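Local coordinates for protein transcriptional regulator ComR (PDB 6HU8) that probably binds DNA and, as a member of the RNPP family of peptide-sensing regulators, controls competence in streptococci, at residues P89-K94 against H243-G248; E150-K155 against L163-Y168; K182-I187 against G215-L220; I204-D209 against L234-K239. One frame throughout, in Å; residues are numbered along the deposited sequence.

All four contacts lie in the tetratricopeptide-like, all-helical part of ComR, here in its apo form. Interaction 1 joins the loop before helix 94-111 to the start of helix 246-261 and closes a long loop of chain in which the other three are nested. Within it interaction 2, pairing helices 139-152 and 160-173, comes first and closes before the others open. Interaction 3 links helix 181-192 to helix 200-219, which interaction 4 packs against helix 226-240; these two alternate along the chain, centres 18 Å apart, and their shared helix couples its neighbours. Interaction 2 touches both, and interaction 4 touches interaction 1, centres 12 Å apart, so packing runs continuously through the helical array.

Interaction 1: residues P89-K94 against H243-G248; sequences PTYGDK and HSYKPG
Y91 and Y245 touch through their CE1 carbons, 3.7 Å apart, and the two side chains cross at about a right angle. Y91 CE1 comes in at the edge of the Y245 ring, near its plane. P89 reaches the same ring further out, its CB 3.3 Å from the phenolic OH of Y245. The proline also serves its own loop neighbour: CB of P89 stands 3.8 Å above one face of the Y91 ring, displaced toward the rim. S244 completes the group, with its CB 3.3 Å from Y91 OH.

The torsions explain how the two tyrosines meet. Y91 sits in a type I' turn from T90 to D93, where its backbone takes a positive phi of 62°; with CG placed anti to the carbonyl carbon, chi1 -53° carries the ring toward S244 and Y245, P89 lying over one of its faces. Y245 uses much the same first torsion, -65°, and its ring reaches out beside the helix start toward P89. At the next position of the turn, G92 has backbone angles that would press a CB against the carbonyl O of Y91, which accounts for the glycine there. D93 N closes the turn on T90 O at 2.8 Å, and D93 then serves as N-cap, its OD1 accepting from R96 N.

Tyrosine suits the exposed position of Y91 because its ring offers carbon surface while its hydroxyl tolerates solvent; at Y245 the long ring is what reaches P89. Y245 also meets the ring of F242. What results is a surface contact between an inter-helix turn and a distant helix start within a tetratricopeptide-like helical fold.

Interaction 2: residues E150-K155 against L163-Y168; sequences EQVKRK and LLVIDY
V152 carries its side of this contact alone, setting one methyl against each of two residues on the facing helix. Its CG1 lies 3.7 Å from CG1 of I166 and equally close to the CD1 at the end of the same chain, touching the isoleucine along its longer branch. The other methyl, CG2, meets V165 CG1 more distantly, at 4.4 Å. The valine's chi1 of 159° puts CG1 anti to the backbone N and divides the fork between the two partners. I166 answers with CG1 anti to its carbonyl carbon (chi1 -70°), which swings the ethyl branch toward V152.

Branched aliphatic residues suit this place, since all three are buried and the interface has no hydrogen bond across it. The contact joins the C-terminal part of helix 139-152 to the next helix, 160-173, in a tetratricopeptide-like array. F158, in the connecting loop, packs on both V152 and I166, while Y145 and F149 cover V165 from the earlier turns of helix 139-152.

Further out lie polar contacts. K153 NZ makes a salt bridge of 2.6 Å to E150 OE2, arriving from above the carboxylate plane, 35° out of it. The chain makes a type I turn from V152 to K155, and K155 pairs with D162. R154 forms a salt bridge with D28, and Q151 bonds G29, Q36 and K51, tying this part of the helix to the N-terminal region that contains the HTH motif.

Interaction 3: residues K182-I187 against G215-L220; sequences KIFDRI and GLKISL
The ammonium group of K217 is gripped by two carbonyl oxygens, those of S222 and K224, and beside these bonds it reaches the ring of F184. K217 NZ stands 4.1 Å from F184 CE2, at the edge of the ring near its plane, so this is an approach to the rim and not a cation-pi interaction over the face. The chain runs extended until its last torsion, where it bends (chi4 -64°). D185 OD1 lies 5.0 Å from K217 NZ: too far for an ion pair, though the negative charge may still favour the charged lysine here.

F184 is the centre of the apolar part. Its CG is anti to the backbone N (chi1 -179°), which sends the ring straight across to the other helix. There L216 CD1 comes within 4.0 Å of F184 CE1 on an oblique path, and L216 CB lies 4.2 Å from F184 CZ. L220 takes one face of the ring, with its CD1 4.5 Å from F184 CE1. L216, in the last turn of the helix, and L220, just past its end, are four residues apart, and L220 N still bonds to L216 O, so both side chains reach the same phenylalanine.

In the tetratricopeptide-like helical array this contact joins helix 181-192 to the last turn of helix 200-219. A large, flat phenylalanine suits the place, bridging backbones whose nearest CA atoms, those of F184 and K217, are 9.9 Å apart. Y179 meets F184 edge-to-face and also touches L220. From helix 160-173, Y169 and L173 pack on the phenylalanine, while S222 touches it from the loop that receives the lysine.

Interaction 4: residues I204-D209 against L234-K239; sequences IALFND and LAVIEK
The ring of F207 is met obliquely by I237, whose terminal CD1 comes to 3.6 Å from F207 CE1; I237 CG1 is just as near that same ring carbon. The isoleucine thus lays its ethyl branch along one corner of the ring, with CD1 also 4.1 Å from F207 CZ. V236 CG1 likewise approaches the ring obliquely, but its nearest contact is with F207 CB, at 4.1 Å. The ring of Y245 meets the F207 ring too, their planes about 35° apart.

The second methyl of V236, CG2, touches L206 CD2 at 3.8 Å. The valine's fork is therefore shared between two consecutive residues of helix 200-219. Both L206 and F207 have CG anti to the backbone N, the phenylalanine with chi1 -178°, and this extension carries their side chains across the gap. A slim, beta-branched valine suits the point where the backbones are nearest, F207 and V236 CA atoms being 6.6 Å apart, while the bulkier phenylalanine and isoleucine pack to one side.

The two helix segments run nearly antiparallel, at 158°, their axes 9.9 Å apart. V249 of helix 246-261 covers F207 and I237 together, and I196 packs on V236. From the other flank L163 of helix 160-173 touches L206, so helix 200-219 lies between helix 160-173 and the pair 226-240 and 246-261.

Interaction 1: residues P89-K94 against H243-G248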
# COMPACT_ATOMS: atom_id res chain seq x y z
N PRO A 89 -0.22 10.20 10.36
CA PRO A 89 -1.54 10.42 9.74
C PRO A 89 -1.72 11.87 9.28
O PRO A 89 -1.06 12.76 9.80
CB PRO A 89 -2.51 10.08 10.88
CG PRO A 89 -1.77 10.54 12.11
CD PRO A 89 -0.28 10.30 11.83
N THR A 90 -2.60 12.09 8.31
CA THR A 90 -2.85 13.45 7.84
C THR A 90 -4.29 13.87 8.07
O THR A 90 -4.58 15.06 8.23
CB THR A 90 -2.54 13.60 6.34
OG1 THR A 90 -3.23 12.58 5.61
CG2 THR A 90 -1.04 13.48 6.09
N TYR A 91 -5.20 12.89 8.06
CA TYR A 91 -6.64 13.13 8.22
C TYR A 91 -7.22 14.00 7.11
O TYR A 91 -8.36 14.47 7.21
CB TYR A 91 -6.95 13.78 9.58
CG TYR A 91 -6.38 13.04 10.76
CD1 TYR A 91 -6.95 11.85 11.21
CD2 TYR A 91 -5.26 13.53 11.43
CE1 TYR A 91 -6.42 11.17 12.30
CE2 TYR A 91 -4.73 12.86 12.51
CZ TYR A 91 -5.31 11.68 12.94
OH TYR A 91 -4.77 11.02 14.02
N GLY A 92 -6.44 14.22 6.06
CA GLY A 92 -6.86 15.11 4.99
C GLY A 92 -6.42 16.55 5.24
O GLY A 92 -6.54 17.41 4.36
N ASP A 93 -5.92 16.81 6.45
CA ASP A 93 -5.41 18.14 6.76
C ASP A 93 -4.22 18.48 5.88
O ASP A 93 -3.21 17.77 5.87
CB ASP A 93 -5.02 18.23 8.23
CG ASP A 93 -4.41 19.58 8.57
OD1 ASP A 93 -3.24 19.83 8.18
OD2 ASP A 93 -5.10 20.38 9.24
N LYS A 94 -4.32 19.58 5.16
CA LYS A 94 -3.35 19.89 4.12
C LYS A 94 -2.00 20.40 4.66
O LYS A 94 -1.01 20.39 3.93
CB LYS A 94 -3.97 20.90 3.15
CG LYS A 94 -5.13 20.27 2.36
CD LYS A 94 -6.06 21.30 1.73
CE LYS A 94 -7.23 20.59 1.06
NZ LYS A 94 -7.78 21.34 -0.11
N HIS A 243 -7.67 5.82 18.24
CA HIS A 243 -8.94 6.48 18.57
C HIS A 243 -9.39 7.51 17.54
O HIS A 243 -10.60 7.68 17.29
CB HIS A 243 -8.82 7.16 19.94
CG HIS A 243 -8.36 6.22 21.02
ND1 HIS A 243 -7.29 6.50 21.83
CD2 HIS A 243 -8.80 4.99 21.37
CE1 HIS A 243 -7.10 5.48 22.66
NE2 HIS A 243 -8.01 4.56 22.40
N SER A 244 -8.44 8.22 16.95
CA SER A 244 -8.77 9.22 15.95
C SER A 244 -9.38 8.64 14.66
O SER A 244 -9.93 9.38 13.86
CB SER A 244 -7.53 10.04 15.58
OG SER A 244 -6.95 10.60 16.75
N TYR A 245 -9.26 7.33 14.45
CA TYR A 245 -9.71 6.72 13.19
C TYR A 245 -11.14 6.22 13.25
O TYR A 245 -11.71 5.86 12.21
CB TYR A 245 -8.82 5.56 12.76
CG TYR A 245 -7.39 5.93 12.43
CD1 TYR A 245 -6.93 7.23 12.60
CD2 TYR A 245 -6.50 4.97 11.95
CE1 TYR A 245 -5.60 7.57 12.32
CE2 TYR A 245 -5.18 5.30 11.67
CZ TYR A 245 -4.74 6.61 11.86
OH TYR A 245 -3.43 6.96 11.57
N LYS A 246 -11.71 6.17 14.45
CA LYS A 246 -13.07 5.64 14.63
C LYS A 246 -14.16 6.44 13.92
O LYS A 246 -15.09 5.84 13.34
CB LYS A 246 -13.40 5.55 16.13
CG LYS A 246 -12.64 4.46 16.89
CD LYS A 246 -13.21 4.32 18.32
CE LYS A 246 -12.32 3.45 19.20
NZ LYS A 246 -12.67 3.61 20.64
N PRO A 247 -14.08 7.79 13.96
CA PRO A 247 -15.21 8.47 13.32
C PRO A 247 -15.35 8.15 11.82
O PRO A 247 -16.49 7.94 11.37
CB PRO A 247 -14.90 9.95 13.56
CG PRO A 247 -14.19 9.93 14.93
CD PRO A 247 -13.28 8.73 14.78
N GLY A 248 -14.25 8.06 11.08
CA GLY A 248 -14.32 7.73 9.67
C GLY A 248 -14.95 6.37 9.41
O GLY A 248 -15.59 6.16 8.37

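Interaction 2: residues E150-K155 against L163-Y168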
# COMPACT_ATOMS: atom_id res chain seq x y z
N GLU A 150 1.12 -7.73 -9.96
CA GLU A 150 0.94 -9.12 -10.42
C GLU A 150 1.46 -10.11 -9.38
O GLU A 150 0.90 -11.17 -9.19
CB GLU A 150 1.67 -9.38 -11.74
CG GLU A 150 0.91 -9.06 -12.98
CD GLU A 150 -0.42 -9.79 -13.07
OE1 GLU A 150 -0.47 -11.02 -12.84
OE2 GLU A 150 -1.43 -9.11 -13.35
N GLN A 151 2.56 -9.75 -8.74
CA GLN A 151 3.16 -10.64 -7.75
C GLN A 151 2.31 -10.64 -6.48
O GLN A 151 2.15 -11.67 -5.82
CB GLN A 151 4.61 -10.23 -7.49
CG GLN A 151 5.51 -10.67 -8.65
CD GLN A 151 6.89 -10.05 -8.67
OE1 GLN A 151 7.15 -9.05 -8.01
NE2 GLN A 151 7.79 -10.64 -9.44
N VAL A 152 1.70 -9.51 -6.15
CA VAL A 152 0.89 -9.44 -4.93
C VAL A 152 -0.36 -10.31 -5.08
O VAL A 152 -0.81 -10.95 -4.12
CB VAL A 152 0.51 -7.98 -4.58
CG1 VAL A 152 -0.71 -7.93 -3.65
CG2 VAL A 152 1.70 -7.27 -3.97
N LYS A 153 -0.90 -10.37 -6.30
CA LYS A 153 -2.07 -11.19 -6.60
C LYS A 153 -1.91 -12.65 -6.18
O LYS A 153 -2.89 -13.33 -5.89
CB LYS A 153 -2.40 -11.14 -8.10
CG LYS A 153 -2.94 -9.81 -8.62
CD LYS A 153 -3.06 -9.89 -10.15
CE LYS A 153 -3.55 -8.59 -10.76
NZ LYS A 153 -3.70 -8.65 -12.26
N ARG A 154 -0.67 -13.14 -6.15
CA ARG A 154 -0.41 -14.55 -5.87
C ARG A 154 -0.09 -14.81 -4.41
O ARG A 154 0.11 -15.96 -4.02
CB ARG A 154 0.75 -15.07 -6.74
CG ARG A 154 0.62 -14.79 -8.23
CD ARG A 154 0.00 -15.96 -9.00
NE ARG A 154 0.75 -17.20 -8.78
CZ ARG A 154 1.71 -17.68 -9.58
NH1 ARG A 154 2.31 -18.81 -9.25
NH2 ARG A 154 2.06 -17.03 -10.69
N LYS A 155 -0.01 -13.75 -3.60
CA LYS A 155 0.43 -13.89 -2.21
C LYS A 155 -0.75 -14.13 -1.28
O LYS A 155 -1.86 -13.67 -1.55
CB LYS A 155 1.21 -12.65 -1.75
CG LYS A 155 2.60 -12.47 -2.35
CD LYS A 155 3.32 -11.27 -1.72
CE LYS A 155 4.47 -10.78 -2.60
NZ LYS A 155 5.17 -9.60 -2.02
N LEU A 163 0.92 -4.04 1.03
CA LEU A 163 -0.27 -3.27 1.39
C LEU A 163 -0.29 -1.93 0.69
O LEU A 163 -1.35 -1.44 0.31
CB LEU A 163 -0.37 -3.07 2.90
CG LEU A 163 -0.69 -4.33 3.71
CD1 LEU A 163 -0.83 -3.96 5.16
CD2 LEU A 163 -1.95 -5.02 3.21
N LEU A 164 0.89 -1.35 0.48
CA LEU A 164 0.95 -0.05 -0.19
C LEU A 164 0.75 -0.20 -1.70
O LEU A 164 0.13 0.66 -2.33
CB LEU A 164 2.26 0.66 0.14
CG LEU A 164 2.32 1.09 1.62
CD1 LEU A 164 3.68 1.66 1.98
CD2 LEU A 164 1.24 2.08 1.95
N VAL A 165 1.27 -1.27 -2.30
CA VAL A 165 0.97 -1.55 -3.70
C VAL A 165 -0.55 -1.70 -3.85
O VAL A 165 -1.17 -1.20 -4.80
CB VAL A 165 1.68 -2.84 -4.19
CG1 VAL A 165 1.18 -3.23 -5.57
CG2 VAL A 165 3.21 -2.65 -4.19
N ILE A 166 -1.14 -2.42 -2.90
CA ILE A 166 -2.59 -2.65 -2.92
C ILE A 166 -3.33 -1.32 -2.75
O ILE A 166 -4.41 -1.12 -3.31
CB ILE A 166 -3.00 -3.66 -1.82
CG1 ILE A 166 -2.49 -5.05 -2.18
CG2 ILE A 166 -4.53 -3.68 -1.64
CD1 ILE A 166 -2.75 -6.10 -1.12
N ASP A 167 -2.75 -0.40 -1.99
CA ASP A 167 -3.31 0.94 -1.91
C ASP A 167 -3.32 1.62 -3.29
O ASP A 167 -4.34 2.21 -3.70
CB ASP A 167 -2.52 1.78 -0.90
CG ASP A 167 -3.37 2.83 -0.23
OD1 ASP A 167 -4.56 2.98 -0.60
OD2 ASP A 167 -2.83 3.51 0.68
N TYR A 168 -2.21 1.52 -4.02
CA TYR A 168 -2.10 2.13 -5.35
C TYR A 168 -3.11 1.51 -6.32
O TYR A 168 -3.67 2.19 -7.20
CB TYR A 168 -0.68 1.98 -5.91
CG TYR A 168 -0.26 3.05 -6.89
CD1 TYR A 168 -0.54 4.39 -6.65
CD2 TYR A 168 0.44 2.72 -8.06
CE1 TYR A 168 -0.15 5.38 -7.54
CE2 TYR A 168 0.84 3.70 -8.95
CZ TYR A 168 0.55 5.02 -8.69
OH TYR A 168 0.95 5.99 -9.58

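Interaction 3: residues K182-I187 against G215-L220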
# COMPACT_ATOMS: atom_id res chain seq x y z
N LYS A 182 -13.15 -9.86 -10.63
CA LYS A 182 -12.43 -11.03 -10.10
C LYS A 182 -11.22 -10.61 -9.29
O LYS A 182 -10.95 -11.15 -8.21
CB LYS A 182 -12.00 -11.97 -11.24
CG LYS A 182 -13.16 -12.59 -12.01
CD LYS A 182 -12.68 -13.36 -13.25
CE LYS A 182 -13.81 -13.50 -14.27
NZ LYS A 182 -13.46 -14.33 -15.47
N ILE A 183 -10.46 -9.66 -9.84
CA ILE A 183 -9.27 -9.16 -9.17
C ILE A 183 -9.65 -8.47 -7.86
O ILE A 183 -9.07 -8.77 -6.81
CB ILE A 183 -8.49 -8.16 -10.04
CG1 ILE A 183 -7.85 -8.88 -11.24
CG2 ILE A 183 -7.44 -7.43 -9.21
CD1 ILE A 183 -7.03 -7.97 -12.10
N PHE A 184 -10.63 -7.57 -7.93
CA PHE A 184 -11.07 -6.83 -6.75
C PHE A 184 -11.47 -7.78 -5.62
O PHE A 184 -10.97 -7.67 -4.50
CB PHE A 184 -12.23 -5.90 -7.10
CG PHE A 184 -12.73 -5.07 -5.94
CD1 PHE A 184 -12.04 -3.93 -5.53
CD2 PHE A 184 -13.88 -5.43 -5.24
CE1 PHE A 184 -12.48 -3.16 -4.46
CE2 PHE A 184 -14.34 -4.67 -4.15
CZ PHE A 184 -13.64 -3.53 -3.77
N ASP A 185 -12.35 -8.73 -5.92
CA ASP A 185 -12.81 -9.64 -4.88
C ASP A 185 -11.67 -10.49 -4.32
O ASP A 185 -11.65 -10.79 -3.12
CB ASP A 185 -13.92 -10.56 -5.42
CG ASP A 185 -15.20 -9.81 -5.76
OD1 ASP A 185 -15.29 -8.60 -5.47
OD2 ASP A 185 -16.14 -10.44 -6.31
N ARG A 186 -10.73 -10.88 -5.16
CA ARG A 186 -9.59 -11.66 -4.68
C ARG A 186 -8.75 -10.83 -3.72
O ARG A 186 -8.34 -11.31 -2.66
CB ARG A 186 -8.72 -12.15 -5.83
CG ARG A 186 -7.54 -13.02 -5.37
CD ARG A 186 -6.23 -12.66 -6.08
NE ARG A 186 -6.45 -12.28 -7.48
CZ ARG A 186 -6.40 -13.12 -8.51
NH1 ARG A 186 -6.60 -12.68 -9.75
NH2 ARG A 186 -6.15 -14.41 -8.31
N ILE A 187 -8.49 -9.58 -4.09
CA ILE A 187 -7.67 -8.72 -3.25
C ILE A 187 -8.38 -8.42 -1.92
O ILE A 187 -7.79 -8.60 -0.84
CB ILE A 187 -7.32 -7.40 -3.97
CG1 ILE A 187 -6.30 -7.66 -5.09
CG2 ILE A 187 -6.75 -6.39 -3.01
CD1 ILE A 187 -5.00 -8.25 -4.60
N GLY A 215 -14.99 2.43 0.99
CA GLY A 215 -15.44 3.47 0.08
C GLY A 215 -15.75 2.93 -1.31
O GLY A 215 -16.71 3.36 -1.96
N LEU A 216 -14.94 1.98 -1.78
CA LEU A 216 -15.14 1.40 -3.11
C LEU A 216 -16.35 0.48 -3.16
O LEU A 216 -17.12 0.52 -4.13
CB LEU A 216 -13.89 0.64 -3.56
CG LEU A 216 -12.77 1.53 -4.07
CD1 LEU A 216 -11.49 0.71 -4.27
CD2 LEU A 216 -13.20 2.21 -5.36
N LYS A 217 -16.52 -0.35 -2.14
CA LYS A 217 -17.70 -1.21 -2.06
C LYS A 217 -18.99 -0.38 -2.15
O LYS A 217 -19.99 -0.83 -2.74
CB LYS A 217 -17.68 -2.05 -0.78
CG LYS A 217 -16.70 -3.24 -0.84
CD LYS A 217 -17.02 -4.30 0.20
CE LYS A 217 -16.47 -5.67 -0.21
NZ LYS A 217 -17.14 -6.14 -1.47
N ILE A 218 -18.97 0.84 -1.62
CA ILE A 218 -20.13 1.73 -1.75
C ILE A 218 -20.24 2.26 -3.18
O ILE A 218 -21.32 2.25 -3.77
CB ILE A 218 -20.08 2.90 -0.75
CG1 ILE A 218 -20.32 2.39 0.67
CG2 ILE A 218 -21.12 3.94 -1.08
CD1 ILE A 218 -20.05 3.43 1.74
N SER A 219 -19.13 2.70 -3.74
CA SER A 219 -19.17 3.39 -5.03
C SER A 219 -19.21 2.43 -6.22
O SER A 219 -19.62 2.80 -7.32
CB SER A 219 -17.96 4.32 -5.16
OG SER A 219 -16.76 3.55 -5.22
N LEU A 220 -18.79 1.19 -6.00
CA LEU A 220 -18.85 0.16 -7.04
C LEU A 220 -20.08 -0.72 -6.85
O LEU A 220 -20.31 -1.65 -7.62
CB LEU A 220 -17.57 -0.69 -7.05
CG LEU A 220 -16.28 0.07 -7.32
CD1 LEU A 220 -15.07 -0.87 -7.27
CD2 LEU A 220 -16.36 0.79 -8.67

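Interaction 4: residues I204-D209 against L234-K239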
# COMPACT_ATOMS: atom_id res chain seq x y z
N ILE A 204 -1.48 0.76 10.09
CA ILE A 204 -1.94 1.98 9.42
C ILE A 204 -2.12 1.72 7.91
O ILE A 204 -3.10 2.16 7.32
CB ILE A 204 -1.00 3.15 9.67
CG1 ILE A 204 -1.14 3.60 11.13
CG2 ILE A 204 -1.36 4.31 8.78
CD1 ILE A 204 -0.46 4.91 11.46
N ALA A 205 -1.17 1.02 7.30
CA ALA A 205 -1.29 0.69 5.88
C ALA A 205 -2.49 -0.22 5.68
O ALA A 205 -3.25 -0.04 4.73
CB ALA A 205 -0.01 0.03 5.35
N LEU A 206 -2.66 -1.19 6.57
CA LEU A 206 -3.79 -2.10 6.45
C LEU A 206 -5.12 -1.36 6.68
O LEU A 206 -6.12 -1.59 5.97
CB LEU A 206 -3.64 -3.25 7.45
CG LEU A 206 -4.80 -4.24 7.55
CD1 LEU A 206 -4.94 -5.06 6.27
CD2 LEU A 206 -4.66 -5.15 8.78
N PHE A 207 -5.12 -0.46 7.66
CA PHE A 207 -6.32 0.31 7.94
C PHE A 207 -6.71 1.15 6.71
O PHE A 207 -7.88 1.20 6.34
CB PHE A 207 -6.11 1.22 9.15
CG PHE A 207 -7.32 2.02 9.51
CD1 PHE A 207 -8.30 1.47 10.32
CD2 PHE A 207 -7.49 3.31 9.03
CE1 PHE A 207 -9.44 2.20 10.65
CE2 PHE A 207 -8.63 4.04 9.34
CZ PHE A 207 -9.61 3.48 10.15
N ASN A 208 -5.73 1.79 6.09
CA ASN A 208 -6.01 2.64 4.94
C ASN A 208 -6.49 1.84 3.72
O ASN A 208 -7.31 2.32 2.93
CB ASN A 208 -4.77 3.46 4.59
CG ASN A 208 -4.56 4.61 5.55
OD1 ASN A 208 -5.52 5.14 6.11
ND2 ASN A 208 -3.30 5.00 5.76
N ASP A 209 -5.97 0.63 3.56
CA ASP A 209 -6.49 -0.26 2.52
C ASP A 209 -7.93 -0.67 2.81
O ASP A 209 -8.75 -0.74 1.91
CB ASP A 209 -5.63 -1.50 2.39
CG ASP A 209 -4.38 -1.25 1.60
OD1 ASP A 209 -4.15 -0.10 1.19
OD2 ASP A 209 -3.63 -2.22 1.39
N LEU A 234 -12.53 -1.89 12.70
CA LEU A 234 -12.66 -1.70 14.14
C LEU A 234 -11.66 -2.59 14.88
O LEU A 234 -11.09 -2.19 15.90
CB LEU A 234 -14.10 -1.98 14.60
CG LEU A 234 -15.18 -1.02 14.13
CD1 LEU A 234 -16.54 -1.38 14.71
CD2 LEU A 234 -14.83 0.42 14.50
N ALA A 235 -11.43 -3.79 14.36
CA ALA A 235 -10.42 -4.69 14.95
C ALA A 235 -9.01 -4.11 14.87
O ALA A 235 -8.22 -4.25 15.82
CB ALA A 235 -10.45 -6.05 14.27
N VAL A 236 -8.67 -3.46 13.76
CA VAL A 236 -7.35 -2.83 13.66
C VAL A 236 -7.23 -1.66 14.63
O VAL A 236 -6.22 -1.52 15.33
CB VAL A 236 -7.06 -2.33 12.24
CG1 VAL A 236 -5.76 -1.54 12.21
CG2 VAL A 236 -7.00 -3.50 11.27
N ILE A 237 -8.27 -0.82 14.69
CA ILE A 237 -8.30 0.29 15.63
C ILE A 237 -8.12 -0.21 17.07
O ILE A 237 -7.36 0.37 17.85
CB ILE A 237 -9.62 1.09 15.52
CG1 ILE A 237 -9.61 1.95 14.25
CG2 ILE A 237 -9.83 1.97 16.77
CD1 ILE A 237 -10.97 2.54 13.88
N GLU A 238 -8.80 -1.30 17.39
CA GLU A 238 -8.68 -1.91 18.71
C GLU A 238 -7.26 -2.36 19.03
O GLU A 238 -6.78 -2.15 20.15
CB GLU A 238 -9.64 -3.10 18.84
CG GLU A 238 -9.65 -3.71 20.23
CD GLU A 238 -10.05 -2.71 21.30
OE1 GLU A 238 -11.14 -2.09 21.16
OE2 GLU A 238 -9.28 -2.52 22.27
N LYS A 239 -6.60 -2.97 18.05
CA LYS A 239 -5.27 -3.54 18.27
C LYS A 239 -4.26 -2.44 18.55
O LYS A 239 -3.43 -2.55 19.46
CB LYS A 239 -4.84 -4.37 17.06
CG LYS A 239 -4.37 -5.78 17.40
CD LYS A 239 -3.09 -5.77 18.22
CE LYS A 239 -2.77 -7.17 18.75
NZ LYS A 239 -2.61 -8.15 17.64